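Local coordinates for putative adenylate cyclase (Vibrio parahaemolyticus, PDB 2ACA) that probably makes cyclic AMP from ATP, as a putative class IV adenylate cyclase of the CYTH family, at the interface of chains A and B. Numbering follows the deposited sequence. Chains: chain A/B, putative adenylate cyclase.

Contacts 1 and 2 are neighbouring patches of one two-fold symmetric interface, the centres of their C-alpha atoms about 10 Å apart. B:Ile90 belongs to both. Strand 85-89 and helix 93-102, with the short connection between them, supply most of the surfaces. In contact 1 the two connections pass each other and bond largely through backbone and threonine hydroxyls; in contact 2 the helix of chain B lies on strands of chain A. With polar crossing and apolar docking together, each subunit lends its helix to the other's strands, although the structure alone does not show that the dimer forms in the cell.

Contact 1: the interface of chains A and B. Residues chain A 89-92, 95; chain B 88-90.
A:Thr91 faces B:Thr88 and B:Asn89 where the two chains pass each other. From its CB the side chain forks. The hydroxyl OG1 stands between backbone N and carbonyl carbon (chi1 55°), which brings it over the partner backbone, and it accepts a hydrogen bond from B:Asn89 N at 3.2 Å. The methyl CG2 takes the other branch and rests on B:Asn89 CB at 3.9 Å. A threonine suits the place because one short side chain offers both an acceptor for a backbone N-H and a methyl for an apolar carbon.

The backbone of A:Thr91 bonds in the opposite sense: its N donates to the carbonyl O of B:Asn89 at 3.2 Å. That oxygen also accepts from the hydroxyl of B:Thr88, and the two donors come from opposite faces of the carbonyl plane. B:Thr88 OG1, swung anti to its own backbone N (chi1 178°), in turn accepts from A:Lys92 N at 2.9 Å in a fairly straight bond, 161° at the hydrogen. This hydroxyl therefore both gives and takes, tying the partner chain to its own strand end. A:Lys92 is poorly ordered, so the approach of its CB to B:Thr88 CB at 4.0 Å is only approximate.

Close to where the chains cross, A:Ile90 and B:Ile90 form an antiparallel beta bridge, and their CG2 methyls meet at 4.0 Å. Branched isoleucine favours this extended backbone and gives each chain a methyl to lay against its twin. The patch sits in each chain at the end of strand 85-89 and in the connection leading to helix 93-102.

Contact 2: the interface of chains A and B. Residues chain A 75, 86-88; chain B 90, 95-96, 99.
B:Met99, modelled as selenomethionine, reaches from helix 93-102 of its chain into the angle between A:Trp75 and the strand that carries A:Glu86, A:Ala87 and A:Thr88. Its chain runs extended through CG and then bends at chi3 (-82°), turning the methyl CE over the face of the indole. B:Met99 CE lies 4.0 Å from the centroid of the A:Trp75 six-membered ring, a CH-pi contact. Side chain and indole run past one another in opposite directions, so more than the methyl takes part: B:Met99 CB comes within 4.0 Å of A:Trp75 CZ2 at the far end of the ring system.

The other flank of the same side chain is lined by chain A strand 85-89. The selenium, B:Met99 SE, lies 3.5 Å from the carbonyl O of A:Glu86. A:Glu86 is poorly ordered, so the 3.7 Å between B:Met99 CG and A:Glu86 CB is approximate. B:Met99 CE presses closely on the methyl CG2 of A:Thr88, at 3.3 Å. A long, flexible, unbranched residue suits this slot, since it can bend to follow both a flat ring and a strand.

A:Trp75, on strand 72-78, supplies a broad apolar face. B:Ala96, one helical turn before B:Met99, places its CB 3.6 Å from A:Trp75 CZ3, at the rim and on the same side of the ring as B:Met99 CE. Its small side chain lets the helix come close to the indole. On the side towards the chain crossing, A:Thr88 OG1 approaches B:Ile90 CB at 3.8 Å. The site docks the helix of one subunit on the strands of the other; if the deposited dimer is the biological one, the site and its twin would help hold it together.

Contact 1: the interface of chains A and B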
loop_
_atom_site.group_PDB
_atom_site.type_symbol
_atom_site.label_atom_id
_atom_site.label_comp_id
_atom_site.label_asym_id
_atom_site.label_seq_id
_atom_site.Cartn_x
_atom_site.Cartn_y
_atom_site.Cartn_z
ATOM N N ASN A 89 0.671 -5.725 2.400
ATOM C CA ASN A 89 1.951 -5.218 2.868
ATOM C C ASN A 89 2.314 -4.006 1.994
ATOM O O ASN A 89 1.917 -3.933 0.822
ATOM C CB ASN A 89 3.019 -6.308 2.748
ATOM C CG ASN A 89 2.817 -7.435 3.755
ATOM O OD1 ASN A 89 3.305 -7.373 4.881
ATOM N ND2 ASN A 89 2.075 -8.459 3.358
ATOM N N ILE A 90 3.034 -3.055 2.582
ATOM C CA ILE A 90 3.478 -1.853 1.874
ATOM C C ILE A 90 4.957 -1.707 2.192
ATOM O O ILE A 90 5.403 -2.118 3.267
ATOM C CB ILE A 90 2.712 -0.577 2.346
ATOM C CG1 ILE A 90 2.831 -0.416 3.867
ATOM C CG2 ILE A 90 1.230 -0.669 1.946
ATOM C CD1 ILE A 90 2.147 0.849 4.399
ATOM N N THR A 91 5.720 -1.136 1.264
ATOM C CA THR A 91 7.156 -0.964 1.475
ATOM C C THR A 91 7.547 0.390 2.071
ATOM O O THR A 91 8.560 0.495 2.751
ATOM C CB THR A 91 7.934 -1.165 0.162
ATOM O OG1 THR A 91 7.416 -0.274 -0.835
ATOM C CG2 THR A 91 7.791 -2.610 -0.323
ATOM N N LYS A 92 6.746 1.421 1.831
ATOM C CA LYS A 92 7.060 2.753 2.360
ATOM C C LYS A 92 5.957 3.278 3.268
ATOM O O LYS A 92 4.955 3.816 2.803
ATOM C CB LYS A 92 7.285 3.741 1.212
ATOM C CG LYS A 92 8.453 3.391 0.310
ATOM C CD LYS A 92 8.555 4.356 -0.862
ATOM C CE LYS A 92 9.671 3.946 -1.808
ATOM N NZ LYS A 92 9.474 2.561 -2.336
ATOM N N SER A 95 5.396 7.107 3.036
ATOM C CA SER A 95 4.679 7.487 1.826
ATOM C C SER A 95 3.194 7.209 2.029
ATOM O O SER A 95 2.346 8.049 1.714
ATOM C CB SER A 95 5.214 6.714 0.629
ATOM O OG SER A 95 6.566 7.049 0.417
ATOM N N THR B 88 4.038 3.746 -3.033
ATOM C CA THR B 88 4.595 2.655 -2.243
ATOM C C THR B 88 4.194 1.361 -2.924
ATOM O O THR B 88 3.092 1.258 -3.443
ATOM C CB THR B 88 4.048 2.619 -0.789
ATOM O OG1 THR B 88 4.617 1.500 -0.099
ATOM C CG2 THR B 88 2.527 2.464 -0.771
ATOM N N ASN B 89 5.095 0.389 -2.938
ATOM C CA ASN B 89 4.780 -0.905 -3.508
ATOM C C ASN B 89 3.833 -1.593 -2.541
ATOM O O ASN B 89 3.900 -1.364 -1.330
ATOM C CB ASN B 89 6.034 -1.755 -3.664
ATOM C CG ASN B 89 6.985 -1.196 -4.690
ATOM O OD1 ASN B 89 7.302 -1.853 -5.677
ATOM N ND2 ASN B 89 7.446 0.029 -4.464
ATOM N N ILE B 90 2.932 -2.402 -3.093
ATOM C CA ILE B 90 1.970 -3.173 -2.315
ATOM C C ILE B 90 2.097 -4.619 -2.806
ATOM O O ILE B 90 2.444 -4.861 -3.965
ATOM C CB ILE B 90 0.508 -2.689 -2.532
ATOM C CG1 ILE B 90 0.180 -2.674 -4.030
ATOM C CG2 ILE B 90 0.306 -1.303 -1.894
ATOM C CD1 ILE B 90 -1.237 -2.231 -4.353
#

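Contact 2: the interface of chains A and B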
loop_
_atom_site.group_PDB
_atom_site.type_symbol
_atom_site.label_atom_id
_atom_site.label_comp_id
_atom_site.label_asym_id
_atom_site.label_seq_id
_atom_site.Cartn_x
_atom_site.Cartn_y
_atom_site.Cartn_z
ATOM N N TRP A 75 -1.122 -1.967 5.539
ATOM C CA TRP A 75 -2.185 -1.005 5.317
ATOM C C TRP A 75 -3.390 -1.906 5.603
ATOM O O TRP A 75 -3.567 -2.937 4.956
ATOM C CB TRP A 75 -2.126 -0.497 3.865
ATOM C CG TRP A 75 -3.368 0.150 3.361
ATOM C CD1 TRP A 75 -4.379 0.693 4.100
ATOM C CD2 TRP A 75 -3.733 0.324 1.992
ATOM N NE1 TRP A 75 -5.354 1.191 3.276
ATOM C CE2 TRP A 75 -4.982 0.980 1.972
ATOM C CE3 TRP A 75 -3.122 -0.009 0.771
ATOM C CZ2 TRP A 75 -5.639 1.309 0.781
ATOM C CZ3 TRP A 75 -3.772 0.314 -0.412
ATOM C CH2 TRP A 75 -5.021 0.970 -0.399
ATOM N N GLU A 86 -9.254 -6.640 5.719
ATOM C CA GLU A 86 -8.431 -6.688 4.526
ATOM C C GLU A 86 -7.122 -5.954 4.769
ATOM O O GLU A 86 -7.060 -4.998 5.541
ATOM C CB GLU A 86 -9.185 -6.085 3.341
ATOM C CG GLU A 86 -10.509 -6.782 3.074
ATOM C CD GLU A 86 -11.155 -6.346 1.776
ATOM O OE1 GLU A 86 -10.576 -6.616 0.702
ATOM O OE2 GLU A 86 -12.241 -5.734 1.831
ATOM N N ALA A 87 -6.073 -6.420 4.115
ATOM C CA ALA A 87 -4.771 -5.817 4.282
ATOM C C ALA A 87 -3.864 -6.118 3.111
ATOM O O ALA A 87 -4.171 -6.939 2.256
ATOM C CB ALA A 87 -4.128 -6.347 5.542
ATOM N N THR A 88 -2.736 -5.427 3.092
ATOM C CA THR A 88 -1.718 -5.650 2.092
ATOM C C THR A 88 -0.449 -5.069 2.664
ATOM O O THR A 88 -0.485 -4.054 3.354
ATOM C CB THR A 88 -2.022 -4.951 0.753
ATOM O OG1 THR A 88 -0.963 -5.230 -0.168
ATOM C CG2 THR A 88 -2.120 -3.447 0.934
ATOM N N ILE B 90 2.932 -2.402 -3.093
ATOM C CA ILE B 90 1.970 -3.173 -2.315
ATOM C C ILE B 90 2.097 -4.619 -2.806
ATOM O O ILE B 90 2.444 -4.861 -3.965
ATOM C CB ILE B 90 0.508 -2.689 -2.532
ATOM C CG1 ILE B 90 0.180 -2.674 -4.030
ATOM C CG2 ILE B 90 0.306 -1.303 -1.894
ATOM C CD1 ILE B 90 -1.237 -2.231 -4.353
ATOM N N SER B 95 -6.526 -6.681 -2.734
ATOM C CA SER B 95 -6.886 -6.202 -1.402
ATOM C C SER B 95 -6.947 -4.677 -1.444
ATOM O O SER B 95 -7.893 -4.073 -0.961
ATOM C CB SER B 95 -5.853 -6.657 -0.374
ATOM O OG SER B 95 -5.833 -8.069 -0.274
ATOM N N ALA B 96 -5.933 -4.058 -2.040
ATOM C CA ALA B 96 -5.911 -2.602 -2.159
ATOM C C ALA B 96 -7.165 -2.154 -2.901
ATOM O O ALA B 96 -7.838 -1.206 -2.496
ATOM C CB ALA B 96 -4.662 -2.154 -2.917
HETATM N N MSE B 99 -10.012 -2.443 -0.555
HETATM C CA MSE B 99 -9.962 -1.491 0.550
HETATM C C MSE B 99 -10.387 -0.084 0.096
HETATM O O MSE B 99 -11.134 0.594 0.799
HETATM C CB MSE B 99 -8.560 -1.468 1.178
HETATM C CG MSE B 99 -8.249 -2.713 2.003
HETATM SE SE MSE B 99 -6.553 -2.626 2.958
HETATM C CE MSE B 99 -5.409 -3.144 1.490
#